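Gifsy-2 prophage ATP-binding sugar transporter-like protein (Salmonella typhimurium LT2, PDB 2PP6) is of uncertain function, a small prophage-encoded protein with a long helix and a closed antiparallel beta barrel, tentatively assigned ATP binding and a role in sugar transport. Local coordinates at residues Arg69-Arg73 / Gly74-Thr78; Arg83-Gly87 / Lys88-Thr92. All coordinates share one frame; numbering follows the deposited sequence.

Past the N-terminal helix 2-23, the chain lays down strands 25-29, 32-38 and 53-57 before it reaches interaction 1, where strand 69-72 turns back at Arg73-Gly74 into strand 75-85. That long strand then carries the chain to interaction 2, where a second tight turn at Asn86-Gly87 leads into strand 88-95. The two hairpins follow in series, neither enclosing the other, with centres about 18 Å apart; they share strand 75-85, one at each end. Together they make three consecutive strands of the barrel. Strand 88-95 goes on to pair with strand 53-57, while strand 69-72 bonds to strand 25-29, bringing the two ends of the sheet together.

Interaction 1 of 2, residues Arg69-Arg73 / Gly74-Thr78; sequences RVVLR and GSEFT
A tight beta hairpin joins strand 69-72 to strand 75-85, with Leu72 and Ser75 flanking its type I' turn. Leu72 N donates to Ser75 O at 2.8 Å, and Ser75 N returns a bond to Leu72 O at 3.0 Å. Gly74 takes the second corner with a positive phi, a conformation glycine adopts readily. Farther from the turn the ladder repeats: Val70 N donates to Phe77 O (2.9 Å) and Phe77 N to Val70 O (2.8 Å).

Phe77 carries the buried face. Its CG is anti to the carbonyl carbon (chi1 -62°), which lays the ring along the strand toward the turn, where CE1 meets Leu72 CB at 3.7 Å. The ring presents its edge to the partner strand, with Val70 O and Leu72 O near its plane; CD1 is 3.5 Å from Val70 O. In the closed antiparallel barrel, this face of Val70, Leu72 and Phe77 packs on Leu93 of strand 88-95; Val70 also touches Ile29, and Leu72 touches Met25 and Val27, all on strand 25-29.

On the other face, with Val71, the extended Glu76 chain reaches back to the poorly ordered Arg69, so their contact is tentative. As modelled, Glu76 OE2 comes within 3.4 Å of Arg69 CD, but Arg69 NH1 is 4.2 Å from Glu76 OE2, too far for a salt bridge, though the charges are complementary; guanidinium and carboxylate planes are 29° apart. At the turn, Arg73 leads away from the hairpin to a salt bridge with Glu38.

Interaction 2 of 2, residues Arg83-Gly87 / Lys88-Thr92; sequences RRFNG and KPQLT
Arg83 pairs with Gln90 in the hairpin that joins strands 75-85 and 88-95 of the barrel through a type I' turn. Arg83 N gives a bond to Gln90 O, 2.9 Å away, and Gln90 N answers at 3.1 Å from Arg83 O. Their side chains run out on one face of the sheet: Arg83 CD lies 3.6 Å from Gln90 NE2, and the amide nitrogen sits at the edge of the guanidinium, the two planes 70° apart.

Arg84 goes to the other face. Bends at chi2 and chi3 fold its chain back over the partner strand, where one face of the guanidinium, near its rim, is turned to Pro89, with Arg84 NH2 3.7 Å from Pro89 CG. Arg84 and Pro89 are a non-hydrogen-bonded pair, so the missing N-H of Pro89 costs this ladder nothing.

Phe85 returns to the face of Arg83. Phe85 N bonds Lys88 O at 2.9 Å. Its ring, swung out with CG anti to the backbone N (chi1 -174°), places CD1 4.0 Å from Gln90 OE1 and also touches Leu42.

Asn86 and Gly87, both with positive phi, make the corners; Asn86 also packs on Asp9 of a second subunit. Lys88 turns its ammonium group to a cation-pi contact with Phe58 and a long, weak ion pair with Asp16, while its CB rests 3.4 Å from Phe85 O, the same oxygen that accepts Lys88 N at 2.9 Å.

Interaction 1 of 2, residues Arg69-Arg73 / Gly74-Thr78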
loop_
_atom_site.group_PDB
_atom_site.type_symbol
_atom_site.label_atom_id
_atom_site.label_comp_id
_atom_site.label_asym_id
_atom_site.label_seq_id
_atom_site.Cartn_x
_atom_site.Cartn_y
_atom_site.Cartn_z
ATOM N N ARG A 69 28.281 9.037 -19.920
ATOM C CA ARG A 69 29.251 8.921 -18.853
ATOM C C ARG A 69 28.452 9.273 -17.612
ATOM O O ARG A 69 27.618 10.190 -17.626
ATOM C CB ARG A 69 30.429 9.879 -19.040
ATOM C CG ARG A 69 30.094 11.348 -19.219
ATOM C CD ARG A 69 31.401 12.135 -19.357
ATOM N NE ARG A 69 31.254 13.400 -20.080
ATOM C CZ ARG A 69 32.278 14.128 -20.529
ATOM N NH1 ARG A 69 33.529 13.721 -20.328
ATOM N NH2 ARG A 69 32.052 15.263 -21.185
ATOM N N VAL A 70 28.690 8.524 -16.545
ATOM C CA VAL A 70 27.982 8.717 -15.300
ATOM C C VAL A 70 28.970 8.936 -14.182
ATOM O O VAL A 70 29.794 8.068 -13.933
ATOM C CB VAL A 70 27.165 7.466 -14.956
ATOM C CG1 VAL A 70 26.529 7.621 -13.581
ATOM C CG2 VAL A 70 26.130 7.218 -16.032
ATOM N N VAL A 71 28.911 10.079 -13.504
ATOM C CA VAL A 71 29.824 10.288 -12.389
ATOM C C VAL A 71 29.114 9.852 -11.125
ATOM O O VAL A 71 28.107 10.439 -10.729
ATOM C CB VAL A 71 30.232 11.747 -12.223
ATOM C CG1 VAL A 71 31.164 11.869 -11.027
ATOM C CG2 VAL A 71 30.901 12.250 -13.493
ATOM N N LEU A 72 29.639 8.820 -10.486
ATOM C CA LEU A 72 29.022 8.294 -9.279
ATOM C C LEU A 72 30.053 8.099 -8.188
ATOM O O LEU A 72 31.057 7.422 -8.380
ATOM C CB LEU A 72 28.320 6.970 -9.611
ATOM C CG LEU A 72 28.014 5.972 -8.499
ATOM C CD1 LEU A 72 27.322 6.666 -7.351
ATOM C CD2 LEU A 72 27.134 4.880 -9.053
ATOM N N ARG A 73 29.797 8.703 -7.041
ATOM C CA ARG A 73 30.704 8.620 -5.918
ATOM C C ARG A 73 32.149 9.010 -6.249
ATOM O O ARG A 73 33.098 8.486 -5.678
ATOM C CB ARG A 73 30.629 7.229 -5.308
ATOM C CG ARG A 73 29.690 7.211 -4.138
ATOM C CD ARG A 73 29.347 5.822 -3.670
ATOM N NE ARG A 73 28.545 5.903 -2.452
ATOM C CZ ARG A 73 27.916 4.873 -1.901
ATOM N NH1 ARG A 73 27.994 3.675 -2.469
ATOM N NH2 ARG A 73 27.217 5.041 -0.783
ATOM N N GLY A 74 32.306 9.951 -7.170
ATOM C CA GLY A 74 33.629 10.412 -7.524
ATOM C C GLY A 74 34.277 9.676 -8.670
ATOM O O GLY A 74 35.340 10.079 -9.130
ATOM N N SER A 75 33.652 8.606 -9.148
ATOM C CA SER A 75 34.237 7.840 -10.246
ATOM C C SER A 75 33.400 7.937 -11.505
ATOM O O SER A 75 32.191 8.157 -11.442
ATOM C CB SER A 75 34.392 6.378 -9.839
ATOM O OG SER A 75 34.661 6.279 -8.451
ATOM N N GLU A 76 34.048 7.770 -12.649
ATOM C CA GLU A 76 33.356 7.857 -13.924
ATOM C C GLU A 76 32.998 6.470 -14.439
ATOM O O GLU A 76 33.779 5.539 -14.331
ATOM C CB GLU A 76 34.223 8.607 -14.944
ATOM C CG GLU A 76 33.439 9.137 -16.141
ATOM C CD GLU A 76 34.130 10.299 -16.845
ATOM O OE1 GLU A 76 35.245 10.098 -17.374
ATOM O OE2 GLU A 76 33.553 11.414 -16.867
ATOM N N PHE A 77 31.799 6.339 -14.984
ATOM C CA PHE A 77 31.330 5.072 -15.507
ATOM C C PHE A 77 30.726 5.289 -16.875
ATOM O O PHE A 77 30.558 6.414 -17.325
ATOM C CB PHE A 77 30.243 4.463 -14.610
ATOM C CG PHE A 77 30.692 4.138 -13.213
ATOM C CD1 PHE A 77 30.741 5.126 -12.228
ATOM C CD2 PHE A 77 31.001 2.827 -12.860
ATOM C CE1 PHE A 77 31.083 4.813 -10.903
ATOM C CE2 PHE A 77 31.346 2.496 -11.533
ATOM C CZ PHE A 77 31.385 3.493 -10.555
ATOM N N THR A 78 30.393 4.192 -17.535
ATOM C CA THR A 78 29.771 4.253 -18.839
ATOM C C THR A 78 28.581 3.299 -18.797
ATOM O O THR A 78 28.686 2.166 -18.325
ATOM C CB THR A 78 30.767 3.848 -19.951
ATOM O OG1 THR A 78 31.839 4.798 -19.981
ATOM C CG2 THR A 78 30.096 3.831 -21.317
#

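Interaction 2 of 2, residues Arg83-Gly87 / Lys88-Thr92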
loop_
_atom_site.group_PDB
_atom_site.type_symbol
_atom_site.label_atom_id
_atom_site.label_comp_id
_atom_site.label_asym_id
_atom_site.label_seq_id
_atom_site.Cartn_x
_atom_site.Cartn_y
_atom_site.Cartn_z
ATOM N N ARG A 83 18.053 -1.625 -18.796
ATOM C CA ARG A 83 16.858 -2.453 -18.658
ATOM C C ARG A 83 15.714 -1.658 -18.039
ATOM O O ARG A 83 15.763 -0.437 -17.935
ATOM C CB ARG A 83 17.157 -3.664 -17.792
ATOM C CG ARG A 83 18.065 -4.622 -18.471
ATOM C CD ARG A 83 18.962 -5.312 -17.488
ATOM N NE ARG A 83 19.952 -6.104 -18.204
ATOM C CZ ARG A 83 20.987 -6.704 -17.628
ATOM N NH1 ARG A 83 21.167 -6.595 -16.312
ATOM N NH2 ARG A 83 21.831 -7.417 -18.367
ATOM N N ARG A 84 14.665 -2.353 -17.645
ATOM C CA ARG A 84 13.561 -1.673 -17.023
ATOM C C ARG A 84 13.327 -2.286 -15.663
ATOM O O ARG A 84 13.522 -3.491 -15.455
ATOM C CB ARG A 84 12.308 -1.773 -17.887
ATOM C CG ARG A 84 11.902 -0.442 -18.480
ATOM C CD ARG A 84 13.001 0.118 -19.363
ATOM N NE ARG A 84 13.054 1.578 -19.318
ATOM C CZ ARG A 84 13.839 2.319 -20.094
ATOM N NH1 ARG A 84 14.635 1.734 -20.981
ATOM N NH2 ARG A 84 13.840 3.641 -19.971
ATOM N N PHE A 85 12.956 -1.436 -14.720
ATOM C CA PHE A 85 12.669 -1.889 -13.379
ATOM C C PHE A 85 11.421 -1.123 -12.998
ATOM O O PHE A 85 11.494 0.035 -12.585
ATOM C CB PHE A 85 13.809 -1.547 -12.432
ATOM C CG PHE A 85 13.632 -2.118 -11.067
ATOM C CD1 PHE A 85 13.999 -3.427 -10.801
ATOM C CD2 PHE A 85 13.067 -1.356 -10.049
ATOM C CE1 PHE A 85 13.809 -3.980 -9.533
ATOM C CE2 PHE A 85 12.870 -1.893 -8.779
ATOM C CZ PHE A 85 13.243 -3.212 -8.520
ATOM N N ASN A 86 10.274 -1.776 -13.162
ATOM C CA ASN A 86 8.989 -1.164 -12.867
ATOM C C ASN A 86 8.913 0.148 -13.628
ATOM O O ASN A 86 8.509 1.183 -13.085
ATOM C CB ASN A 86 8.843 -0.916 -11.370
ATOM C CG ASN A 86 9.019 -2.178 -10.559
ATOM O OD1 ASN A 86 10.076 -2.808 -10.588
ATOM N ND2 ASN A 86 7.979 -2.566 -9.840
ATOM N N GLY A 87 9.333 0.094 -14.891
ATOM C CA GLY A 87 9.290 1.263 -15.745
ATOM C C GLY A 87 10.396 2.280 -15.555
ATOM O O GLY A 87 10.347 3.343 -16.162
ATOM N N LYS A 88 11.383 1.985 -14.713
ATOM C CA LYS A 88 12.475 2.921 -14.515
ATOM C C LYS A 88 13.757 2.398 -15.102
ATOM O O LYS A 88 14.043 1.209 -15.084
ATOM C CB LYS A 88 12.690 3.214 -13.046
ATOM C CG LYS A 88 11.504 3.839 -12.411
ATOM C CD LYS A 88 11.882 4.448 -11.099
ATOM C CE LYS A 88 10.702 4.450 -10.180
ATOM N NZ LYS A 88 10.301 3.032 -9.947
ATOM N N PRO A 89 14.562 3.296 -15.636
ATOM C CA PRO A 89 15.833 2.897 -16.235
ATOM C C PRO A 89 16.765 2.179 -15.268
ATOM O O PRO A 89 17.135 2.717 -14.241
ATOM C CB PRO A 89 16.441 4.226 -16.683
ATOM C CG PRO A 89 15.260 5.109 -16.865
ATOM C CD PRO A 89 14.393 4.752 -15.690
ATOM N N GLN A 90 17.127 0.949 -15.577
ATOM C CA GLN A 90 18.076 0.266 -14.729
ATOM C C GLN A 90 19.351 0.251 -15.556
ATOM O O GLN A 90 19.406 -0.424 -16.577
ATOM C CB GLN A 90 17.650 -1.152 -14.427
ATOM C CG GLN A 90 18.797 -1.899 -13.835
ATOM C CD GLN A 90 18.410 -3.245 -13.352
ATOM O OE1 GLN A 90 17.745 -3.376 -12.334
ATOM N NE2 GLN A 90 18.816 -4.274 -14.086
ATOM N N LEU A 91 20.362 0.994 -15.111
ATOM C CA LEU A 91 21.614 1.103 -15.842
ATOM C C LEU A 91 22.759 0.198 -15.377
ATOM O O LEU A 91 22.998 0.015 -14.176
ATOM C CB LEU A 91 22.095 2.553 -15.802
ATOM C CG LEU A 91 21.042 3.658 -15.947
ATOM C CD1 LEU A 91 21.737 5.028 -15.957
ATOM C CD2 LEU A 91 20.236 3.458 -17.219
ATOM N N THR A 92 23.466 -0.373 -16.347
ATOM C CA THR A 92 24.621 -1.202 -16.046
ATOM C C THR A 92 25.786 -0.284 -16.363
ATOM O O THR A 92 25.935 0.172 -17.501
ATOM C CB THR A 92 24.693 -2.457 -16.929
ATOM O OG1 THR A 92 23.623 -3.344 -16.582
ATOM C CG2 THR A 92 26.026 -3.167 -16.724
#